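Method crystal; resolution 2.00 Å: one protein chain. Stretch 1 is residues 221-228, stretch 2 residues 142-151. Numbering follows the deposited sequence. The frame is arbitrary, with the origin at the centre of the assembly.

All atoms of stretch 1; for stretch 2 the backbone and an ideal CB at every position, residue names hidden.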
# COMPACT_ATOMS: atom_id res chain seq x y z
N GLY B 221 -4.90 -32.80 -1.36
CA GLY B 221 -5.56 -32.02 -0.33
C GLY B 221 -5.47 -30.52 -0.45
O GLY B 221 -6.07 -29.81 0.38
N LYS B 222 -4.69 -30.03 -1.42
CA LYS B 222 -4.58 -28.61 -1.69
C LYS B 222 -5.98 -28.07 -2.02
O LYS B 222 -6.77 -28.77 -2.63
CB LYS B 222 -3.67 -28.31 -2.86
CG LYS B 222 -2.26 -28.81 -2.73
CD LYS B 222 -1.53 -28.66 -4.06
CE LYS B 222 -0.00 -28.79 -3.92
NZ LYS B 222 0.47 -30.17 -3.75
N GLN B 223 -6.27 -26.86 -1.53
CA GLN B 223 -7.58 -26.24 -1.67
C GLN B 223 -7.57 -24.86 -2.33
O GLN B 223 -6.69 -24.01 -2.06
CB GLN B 223 -8.20 -26.13 -0.30
CG GLN B 223 -8.48 -27.47 0.38
CD GLN B 223 -8.40 -27.35 1.89
OE1 GLN B 223 -9.20 -26.67 2.48
NE2 GLN B 223 -7.43 -28.01 2.50
N ALA B 224 -8.59 -24.62 -3.16
CA ALA B 224 -8.79 -23.34 -3.81
C ALA B 224 -10.18 -22.87 -3.49
O ALA B 224 -11.11 -23.58 -3.68
CB ALA B 224 -8.61 -23.45 -5.32
N ILE B 225 -10.27 -21.67 -2.95
CA ILE B 225 -11.51 -21.05 -2.69
C ILE B 225 -11.72 -19.98 -3.74
O ILE B 225 -10.81 -19.18 -4.03
CB ILE B 225 -11.46 -20.35 -1.33
CG1 ILE B 225 -11.16 -21.32 -0.22
CG2 ILE B 225 -12.78 -19.69 -1.02
CD1 ILE B 225 -10.98 -20.64 1.14
N ILE B 226 -12.92 -19.92 -4.29
CA ILE B 226 -13.23 -18.94 -5.31
C ILE B 226 -14.48 -18.20 -4.84
O ILE B 226 -15.47 -18.81 -4.42
CB ILE B 226 -13.55 -19.58 -6.66
CG1 ILE B 226 -12.35 -20.25 -7.26
CG2 ILE B 226 -14.11 -18.52 -7.62
CD1 ILE B 226 -12.77 -21.33 -8.24
N SER B 227 -14.42 -16.89 -4.92
CA SER B 227 -15.56 -15.99 -4.63
C SER B 227 -15.91 -15.17 -5.89
O SER B 227 -15.02 -14.56 -6.48
CB SER B 227 -15.09 -15.03 -3.54
OG SER B 227 -16.07 -14.15 -3.12
N ASN B 228 -17.17 -15.14 -6.29
CA ASN B 228 -17.59 -14.36 -7.46
C ASN B 228 -18.81 -13.55 -7.09
O ASN B 228 -19.72 -14.08 -6.46
CB ASN B 228 -18.09 -15.25 -8.59
CG ASN B 228 -17.02 -15.91 -9.42
OD1 ASN B 228 -17.39 -16.63 -10.36
ND2 ASN B 228 -15.75 -15.68 -9.17
N UNK B 142 7.47 -22.38 -1.76
CA UNK B 142 7.49 -23.79 -1.40
C UNK B 142 6.34 -24.53 -2.07
O UNK B 142 5.95 -24.17 -3.16
CB UNK B 142 7.42 -23.96 0.12
N UNK B 143 5.79 -25.54 -1.40
CA UNK B 143 4.69 -26.33 -1.97
C UNK B 143 3.39 -25.52 -1.86
O UNK B 143 3.11 -24.93 -0.82
CB UNK B 143 4.55 -27.68 -1.26
N UNK B 144 2.60 -25.50 -2.92
CA UNK B 144 1.30 -24.80 -2.89
C UNK B 144 0.42 -25.50 -1.86
O UNK B 144 0.44 -26.71 -1.78
CB UNK B 144 0.63 -24.79 -4.27
N UNK B 145 -0.27 -24.73 -1.03
CA UNK B 145 -1.24 -25.29 -0.08
C UNK B 145 -2.71 -24.77 -0.31
O UNK B 145 -3.65 -25.55 -0.44
CB UNK B 145 -0.79 -24.95 1.34
N UNK B 146 -2.91 -23.45 -0.33
CA UNK B 146 -4.28 -22.89 -0.32
C UNK B 146 -4.31 -21.69 -1.23
O UNK B 146 -3.48 -20.81 -1.12
CB UNK B 146 -4.73 -22.50 1.09
N UNK B 147 -5.25 -21.67 -2.16
CA UNK B 147 -5.39 -20.63 -3.18
C UNK B 147 -6.67 -19.89 -2.87
O UNK B 147 -7.67 -20.51 -2.49
CB UNK B 147 -5.40 -21.21 -4.60
N UNK B 148 -6.66 -18.57 -3.01
CA UNK B 148 -7.86 -17.76 -2.88
C UNK B 148 -7.97 -16.83 -4.10
O UNK B 148 -6.99 -16.14 -4.50
CB UNK B 148 -7.84 -16.96 -1.58
N UNK B 149 -9.13 -16.88 -4.71
CA UNK B 149 -9.41 -16.19 -5.98
C UNK B 149 -10.69 -15.42 -5.76
O UNK B 149 -11.70 -16.01 -5.39
CB UNK B 149 -9.53 -17.16 -7.16
N UNK B 150 -10.65 -14.12 -6.00
CA UNK B 150 -11.79 -13.26 -5.91
C UNK B 150 -11.99 -12.53 -7.22
O UNK B 150 -11.08 -11.81 -7.68
CB UNK B 150 -11.63 -12.27 -4.75
N UNK B 151 -13.17 -12.69 -7.80
CA UNK B 151 -13.51 -12.04 -9.07
C UNK B 151 -14.87 -11.39 -8.92
O UNK B 151 -15.79 -12.03 -8.44
CB UNK B 151 -13.51 -13.04 -10.23

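The two segments run side by side as parallel strands, and the backbone hydrogen bonds that join them are indifferent to side chains; what suits each position must be read from its backbone angles, the CB direction and the surroundings.

Position 142 lies beyond the reach of stretch 1, and its positive phi of 69° favours glycine; it is G142. At position 143 the CB points sideways, 5.4 Å from K222 CE. The lysine, extended through chi2 and chi3, brings its amino group to this end, so an acidic residue, or a polar one with an acceptor, would suit. The residue is E143, whose OE1 lies 3.2 Å from K222 NZ in a salt bridge.

The ideal CB at position 144 sits 4.1 Å from K222 CE, beside the aliphatic part of the lysine. Several apolar side chains could pack here. V144 does so, its CB 4.0 Å from K222 CE. At position 145 the CB points away, and stretch 1 places no restriction on it; the carbonyl O of position 145 accepts from Q223 N at 3.1 Å. The residue is E145, whose carboxylate is hydrogen-bonded elsewhere in the structure.

Position 146 pairs with Q223 and shares its face of the sheet. A long side chain, flexible or polar, could run alongside the glutamine. The residue is M146, a selenomethionine, and its CE comes 4.1 Å from Q223 OE1.

On the other face, the CB of position 147 lies 4.0 Å from A224 CB. The small alanine leaves room for an apolar side chain, with valine, isoleucine or leucine all plausible. V147 fills the role, its CB 3.9 Å from A224 CB, while its backbone N donates to Q223 O at 2.7 Å and its O accepts from I225 N at 2.9 Å.

Position 148 returns to the face of Q223 and I225, its CB 4.4 Å from I225 O. Beta-branched residues suit the extended backbone, whether apolar or not; T148 is found.

Position 149 faces the same way as A224 and I226, its CB 4.2 Å from I226 CG1, which favours an apolar residue, with isoleucine, leucine or valine all plausible. I149 meets its isoleucine neighbour through CD1, 4.1 Å from I226 CG1.

At position 150, paired with S227, a small or beta-branched residue would fit, polar or apolar. T150 places OG1 4.3 Å from S227 CB, a loose contact; no hydrogen bond joins the two side chains.

Position 151 has its CB 3.6 Å from N228 ND2, so a compact residue is suited. S151 sits against this amide without bonding to it: N228 ND2 donates to S227 O at 3.0 Å, and the serine hydroxyl finds its partner elsewhere.

Stretch 2, residues 142-151: GEVEMVTITS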
# COMPACT_ATOMS: atom_id res chain seq x y z
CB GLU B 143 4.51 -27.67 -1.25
CG GLU B 143 5.27 -28.86 -1.84
CD GLU B 143 4.81 -29.21 -3.24
OE1 GLU B 143 3.64 -29.67 -3.44
OE2 GLU B 143 5.63 -28.98 -4.16
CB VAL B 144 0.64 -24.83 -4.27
CG1 VAL B 144 -0.82 -24.37 -4.22
CG2 VAL B 144 1.42 -23.94 -5.21
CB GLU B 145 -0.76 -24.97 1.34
CG GLU B 145 0.48 -25.79 1.69
CD GLU B 145 1.16 -25.46 3.01
OE1 GLU B 145 0.73 -24.56 3.82
OE2 GLU B 145 2.21 -26.13 3.20
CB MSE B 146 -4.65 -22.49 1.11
CG MSE B 146 -4.53 -23.70 2.04
SE MSE B 146 -5.15 -23.28 3.84
CE MSE B 146 -7.04 -23.33 3.32
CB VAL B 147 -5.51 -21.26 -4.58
CG1 VAL B 147 -5.91 -20.23 -5.64
CG2 VAL B 147 -4.22 -21.95 -4.93
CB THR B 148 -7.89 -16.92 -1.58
OG1 THR B 148 -7.50 -17.72 -0.46
CG2 THR B 148 -9.31 -16.39 -1.30
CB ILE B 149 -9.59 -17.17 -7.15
CG1 ILE B 149 -8.32 -17.92 -7.44
CG2 ILE B 149 -10.06 -16.48 -8.45
CD1 ILE B 149 -8.53 -19.12 -8.33
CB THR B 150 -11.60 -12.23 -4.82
OG1 THR B 150 -11.36 -12.93 -3.59
CG2 THR B 150 -12.87 -11.35 -4.69
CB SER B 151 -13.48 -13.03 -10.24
OG SER B 151 -12.16 -13.53 -10.46
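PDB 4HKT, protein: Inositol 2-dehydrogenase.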